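Local coordinates for protein glycerol dehydratase (Clostridium butyricum, PDB 1R9D) that probably works as a glycyl-radical lyase, dehydrating glycerol without the help of vitamin B12, at residues F204-S207 with V208-S211; G179-N182 with E183-Q187; E43-P46 with A47-R51. All coordinates share one frame; numbering follows the deposited sequence.

In the fold
Parts of three helices of the pyruvate formate lyase-like part of the chain come together here, with interaction 1 in contact with both others. Interaction 2, on helix 169-190, lies about 10 Å from it between centres; I209 and L205 of helix 197-230 pack against A184, K185 and Q187, so two consecutive helices are joined. Interaction 3, at the start of helix 47-61, is about 12 Å from interaction 1 between centres, and there F204 CD1 meets I48 CD1 at 3.8 Å. Interactions 2 and 3 do not touch, their nearest atoms being about 11 Å apart. All three centres lie about 28 to 31 Å from the centre of the chain, and interaction 3 also borders the second subunit.

Interaction 1 (F204-S207 with V208-S211); sequences FLNS and VIIS
V208 lays one methyl over the ring of F204, one turn back along the same helix. Followed outward, its CB first passes L205 O, 3.4 Å away. CG1 and CG2 then part: CG1 stands anti to the backbone N (chi1 166°), which leaves CG2 beside that nitrogen and turned back toward the preceding turn. CG2 meets F204 O and then the ring, where its closest atom is CZ of F204 at 3.7 Å. The methyl sits 4.0 Å from the F204 centroid, displaced toward the rim, a CH-pi contact over the face. F204 does its share by carrying its ring on a CG anti to its own N (chi1 172°), which brings the far end of the ring up to V208 although CB sets out away from it.

Underneath runs the i to i+4 bonding of an alpha-helix, here a mostly buried part of helix 197-230 in the pyruvate formate lyase-like region. V208 N binds F204 O, I209 N binds L205 O, and I210 N gives the straightest of these bonds to N206 O (164° at the hydrogen).

S207 O is gripped twice. S211 N reaches it at 3.0 Å and the hydroxyl S211 OG at 2.8 Å, from opposite faces of the carbonyl plane, so the hydroxyl of S211 donates its hydrogen within its own helix. The hydroxyl of S207 turns the other way along the chain, to K203 O. I209 runs beside N206, but its CD1 comes no nearer than 4.1 Å to N206 OD1, and the amide's ND2 is bonded to E202. Helix 520-524 adds S523 beside F204 and S524 beside V208, while A52 of helix 47-61 packs on S207 and S211.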
# COMPACT_ATOMS: atom_id res chain seq x y z
N PHE A 204 2.96 4.52 -11.94
CA PHE A 204 3.67 5.73 -11.55
C PHE A 204 4.08 6.55 -12.78
O PHE A 204 3.89 7.77 -12.81
CB PHE A 204 4.93 5.41 -10.74
CG PHE A 204 5.80 6.61 -10.49
CD1 PHE A 204 5.42 7.57 -9.55
CD2 PHE A 204 6.95 6.83 -11.25
CE1 PHE A 204 6.18 8.73 -9.38
CE2 PHE A 204 7.71 7.99 -11.07
CZ PHE A 204 7.32 8.94 -10.14
N LEU A 205 4.65 5.89 -13.78
CA LEU A 205 5.08 6.61 -14.97
C LEU A 205 3.91 7.23 -15.72
O LEU A 205 4.02 8.35 -16.22
CB LEU A 205 5.88 5.67 -15.89
CG LEU A 205 7.25 5.28 -15.32
CD1 LEU A 205 7.91 4.25 -16.22
CD2 LEU A 205 8.12 6.52 -15.19
N ASN A 206 2.78 6.53 -15.78
CA ASN A 206 1.61 7.10 -16.46
C ASN A 206 1.02 8.24 -15.65
O ASN A 206 0.37 9.13 -16.20
CB ASN A 206 0.56 6.02 -16.71
CG ASN A 206 0.86 5.23 -17.97
OD1 ASN A 206 0.96 5.79 -19.06
ND2 ASN A 206 1.02 3.92 -17.83
N SER A 207 1.25 8.23 -14.34
CA SER A 207 0.75 9.30 -13.47
C SER A 207 1.59 10.55 -13.69
O SER A 207 1.10 11.67 -13.59
CB SER A 207 0.80 8.87 -12.01
OG SER A 207 -0.15 7.86 -11.73
N VAL A 208 2.88 10.35 -13.97
CA VAL A 208 3.78 11.47 -14.24
C VAL A 208 3.34 12.13 -15.55
O VAL A 208 3.33 13.35 -15.67
CB VAL A 208 5.24 10.99 -14.40
CG1 VAL A 208 6.08 12.10 -15.02
CG2 VAL A 208 5.81 10.59 -13.05
N ILE A 209 2.99 11.31 -16.53
CA ILE A 209 2.57 11.81 -17.84
C ILE A 209 1.28 12.62 -17.73
O ILE A 209 1.19 13.72 -18.28
CB ILE A 209 2.38 10.64 -18.83
CG1 ILE A 209 3.73 9.97 -19.08
CG2 ILE A 209 1.78 11.15 -20.14
CD1 ILE A 209 3.67 8.72 -19.93
N ILE A 210 0.30 12.08 -17.02
CA ILE A 210 -0.97 12.77 -16.82
C ILE A 210 -0.73 14.11 -16.13
O ILE A 210 -1.31 15.14 -16.51
CB ILE A 210 -1.93 11.92 -15.96
CG1 ILE A 210 -2.37 10.67 -16.75
CG2 ILE A 210 -3.14 12.74 -15.54
CD1 ILE A 210 -3.12 9.65 -15.93
N SER A 211 0.13 14.10 -15.11
CA SER A 211 0.43 15.31 -14.35
C SER A 211 1.09 16.39 -15.19
O SER A 211 0.72 17.57 -15.10
CB SER A 211 1.32 14.96 -13.15
OG SER A 211 0.65 14.09 -12.26

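Interaction 2 (G179-N182 with E183-Q187); sequences GIIN and EAKEQ
I181 and K185 stand one turn apart on helix 169-190, their side chains side by side and pointing the same way. The backbone is a regular alpha-helix, and its i to i+4 bonds settle the backbone N-H groups from E183 to K185. E183 N donates to G179 O at 3.1 Å; A184 N donates to I180 O at 2.9 Å, and K185 N to I181 O, also at 2.9 Å. The last two come in at similar angles, 155° and 156° at the hydrogen, with the donors tilted only modestly from the carbonyl planes. Q187 N continues the series to E183 O. A bond from E186 N to N182 O belongs to the same pattern, but the position of that oxygen is less sure because it crowds the side chain of E186.

Among the side chains, polar groups look beyond this turn for their partners. E183 sends an extended chain out from a CG anti to its backbone N (chi1 172°), and its OE1 forms a salt bridge with K171, near the start of the same helix. That pairing probably helps E183 to stay charged. The amide nitrogen NE2 of Q187 bonds to OD1 of N191, just past the helix end.

The apolar side faces helix 197-230. There I180 and I181 touch C212, and I181 also reaches E213; I530 of helix 529-532 packs on the side chains of E183 and Q187. K185 contributes carbon rather than charge to the contact with I181. Its CG passes 3.5 Å from I181 O, the chain then runs extended, and the methylene CE settles against the branch methyl I181 CG2 at 3.8 Å.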
# COMPACT_ATOMS: atom_id res chain seq x y z
N GLY A 179 9.55 17.44 -22.47
CA GLY A 179 10.76 16.66 -22.27
C GLY A 179 10.63 15.64 -21.16
O GLY A 179 11.16 14.52 -21.25
N ILE A 180 9.92 16.03 -20.10
CA ILE A 180 9.69 15.15 -18.96
C ILE A 180 8.76 14.02 -19.39
O ILE A 180 9.01 12.84 -19.10
CB ILE A 180 9.06 15.93 -17.78
CG1 ILE A 180 9.99 17.08 -17.36
CG2 ILE A 180 8.80 15.00 -16.61
CD1 ILE A 180 11.39 16.61 -16.94
N ILE A 181 7.69 14.39 -20.09
CA ILE A 181 6.73 13.40 -20.58
C ILE A 181 7.45 12.38 -21.46
O ILE A 181 7.24 11.18 -21.32
CB ILE A 181 5.61 14.07 -21.41
CG1 ILE A 181 4.77 14.97 -20.50
CG2 ILE A 181 4.74 13.01 -22.07
CD1 ILE A 181 3.69 15.75 -21.23
N ASN A 182 8.32 12.86 -22.34
CA ASN A 182 9.04 11.95 -23.23
C ASN A 182 10.00 11.03 -22.49
O ASN A 182 10.21 9.89 -22.90
CB ASN A 182 9.78 12.73 -24.32
CG ASN A 182 8.83 13.36 -25.31
OD1 ASN A 182 7.75 12.83 -25.59
ND2 ASN A 182 9.22 14.51 -25.87
N GLU A 183 10.58 11.52 -21.39
CA GLU A 183 11.49 10.69 -20.61
C GLU A 183 10.68 9.60 -19.91
O GLU A 183 11.13 8.46 -19.79
CB GLU A 183 12.24 11.52 -19.57
CG GLU A 183 13.07 10.68 -18.61
CD GLU A 183 14.10 11.50 -17.86
OE1 GLU A 183 13.76 12.59 -17.36
OE2 GLU A 183 15.26 11.03 -17.77
N ALA A 184 9.47 9.95 -19.47
CA ALA A 184 8.59 9.00 -18.81
C ALA A 184 8.15 7.93 -19.82
O ALA A 184 8.11 6.74 -19.51
CB ALA A 184 7.37 9.71 -18.24
N LYS A 185 7.84 8.37 -21.04
CA LYS A 185 7.42 7.43 -22.08
C LYS A 185 8.55 6.50 -22.49
O LYS A 185 8.33 5.32 -22.76
CB LYS A 185 6.88 8.18 -23.31
CG LYS A 185 5.50 8.79 -23.10
CD LYS A 185 5.00 9.47 -24.36
CE LYS A 185 3.59 10.01 -24.17
NZ LYS A 185 3.10 10.72 -25.38
N GLU A 186 9.78 7.02 -22.53
CA GLU A 186 10.93 6.21 -22.89
C GLU A 186 11.19 5.15 -21.83
O GLU A 186 11.54 4.01 -22.14
CB GLU A 186 12.18 7.07 -23.06
CG GLU A 186 12.08 8.14 -24.14
CD GLU A 186 13.35 8.95 -24.29
OE1 GLU A 186 13.95 9.31 -23.25
OE2 GLU A 186 13.74 9.25 -25.44
N GLN A 187 11.02 5.52 -20.56
CA GLN A 187 11.24 4.59 -19.46
C GLN A 187 10.18 3.49 -19.51
O GLN A 187 10.46 2.32 -19.21
CB GLN A 187 11.17 5.32 -18.11
CG GLN A 187 11.59 4.48 -16.91
CD GLN A 187 13.04 4.04 -16.99
OE1 GLN A 187 13.95 4.86 -17.11
NE2 GLN A 187 13.27 2.74 -16.91

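Interaction 3 (E43-P46 with A47-R51); sequences EGQP and AILRR
P46 O accepts R50 N at 3.1 Å and 158° at the hydrogen, with a weak second bond from L49 N, as the extended backbone of Q45 and P46 turns into helix 47-61. The side chain of R50 doubles back along this connection. Bends at chi2 and chi3 take its guanidinium back past Q45 to E43, where NH1 forms a salt bridge with OE1 at 3.4 Å, a fairly long one. The carboxylate and guanidinium planes are turned 48° from each other, and E43 CA lies over one guanidinium face. On the way, R50 CG rests 3.8 Å from Q45 CB. E43 OE2 is held separately by the hydroxyl of Y125, so both carboxylate oxygens have partners. Q45 crosses L49, but its end is modelled too close to that leucine, so its exact placement is doubtful; P46 CD lies more loosely, 4.3 Å from L49 CB. The second subunit borders the loop: its S137 OG bonds to G44 O and its R516 to E43 O. The whole is a helix N-terminus with proline at the N-cap, following the loop that leads from helix 30-40.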
# COMPACT_ATOMS: atom_id res chain seq x y z
N GLU A 43 -12.22 6.35 -6.67
CA GLU A 43 -12.11 5.42 -5.55
C GLU A 43 -11.45 4.07 -5.88
O GLU A 43 -10.76 3.50 -5.04
CB GLU A 43 -13.49 5.15 -4.94
CG GLU A 43 -14.20 6.39 -4.41
CD GLU A 43 -13.70 6.83 -3.04
OE1 GLU A 43 -12.77 6.20 -2.50
OE2 GLU A 43 -14.25 7.82 -2.51
N GLY A 44 -11.68 3.57 -7.09
CA GLY A 44 -11.11 2.28 -7.46
C GLY A 44 -9.73 2.34 -8.08
O GLY A 44 -9.25 1.35 -8.63
N GLN A 45 -9.09 3.50 -7.98
CA GLN A 45 -7.77 3.72 -8.55
C GLN A 45 -6.67 3.70 -7.49
O GLN A 45 -6.91 4.04 -6.33
CB GLN A 45 -7.77 5.09 -9.24
CG GLN A 45 -6.86 5.19 -10.43
CD GLN A 45 -7.39 4.42 -11.62
OE1 GLN A 45 -6.65 3.70 -12.26
NE2 GLN A 45 -8.68 4.58 -11.91
N PRO A 46 -5.44 3.29 -7.87
CA PRO A 46 -4.31 3.25 -6.94
C PRO A 46 -4.03 4.70 -6.52
O PRO A 46 -4.29 5.63 -7.29
CB PRO A 46 -3.17 2.69 -7.79
CG PRO A 46 -3.87 1.85 -8.80
CD PRO A 46 -5.08 2.68 -9.17
N ALA A 47 -3.50 4.89 -5.32
CA ALA A 47 -3.23 6.25 -4.83
C ALA A 47 -2.47 7.18 -5.78
O ALA A 47 -2.83 8.35 -5.92
CB ALA A 47 -2.50 6.18 -3.49
N ILE A 48 -1.43 6.67 -6.44
CA ILE A 48 -0.64 7.51 -7.33
C ILE A 48 -1.46 8.07 -8.50
O ILE A 48 -1.28 9.22 -8.91
CB ILE A 48 0.59 6.73 -7.88
CG1 ILE A 48 1.54 7.68 -8.62
CG2 ILE A 48 0.13 5.60 -8.80
CD1 ILE A 48 2.29 8.63 -7.71
N LEU A 49 -2.37 7.26 -9.03
CA LEU A 49 -3.21 7.70 -10.14
C LEU A 49 -4.27 8.67 -9.63
O LEU A 49 -4.65 9.61 -10.33
CB LEU A 49 -3.83 6.48 -10.82
CG LEU A 49 -3.94 6.45 -12.35
CD1 LEU A 49 -2.66 6.96 -13.00
CD2 LEU A 49 -4.21 5.02 -12.79
N ARG A 50 -4.76 8.45 -8.41
CA ARG A 50 -5.76 9.35 -7.83
C ARG A 50 -5.14 10.74 -7.69
O ARG A 50 -5.79 11.76 -7.94
CB ARG A 50 -6.20 8.86 -6.45
CG ARG A 50 -7.12 7.64 -6.50
CD ARG A 50 -8.40 7.91 -5.73
NE ARG A 50 -8.32 7.46 -4.35
CZ ARG A 50 -9.27 7.62 -3.44
NH1 ARG A 50 -10.41 8.22 -3.76
NH2 ARG A 50 -9.10 7.14 -2.23
N ARG A 51 -3.87 10.78 -7.30
CA ARG A 51 -3.15 12.04 -7.13
C ARG A 51 -2.94 12.74 -8.48
O ARG A 51 -3.04 13.96 -8.57
CB ARG A 51 -1.79 11.80 -6.46
CG ARG A 51 -1.86 11.35 -5.00
CD ARG A 51 -2.48 12.43 -4.11
NE ARG A 51 -1.91 13.74 -4.38
CZ ARG A 51 -2.19 14.85 -3.70
NH1 ARG A 51 -3.05 14.81 -2.69
NH2 ARG A 51 -1.64 16.00 -4.05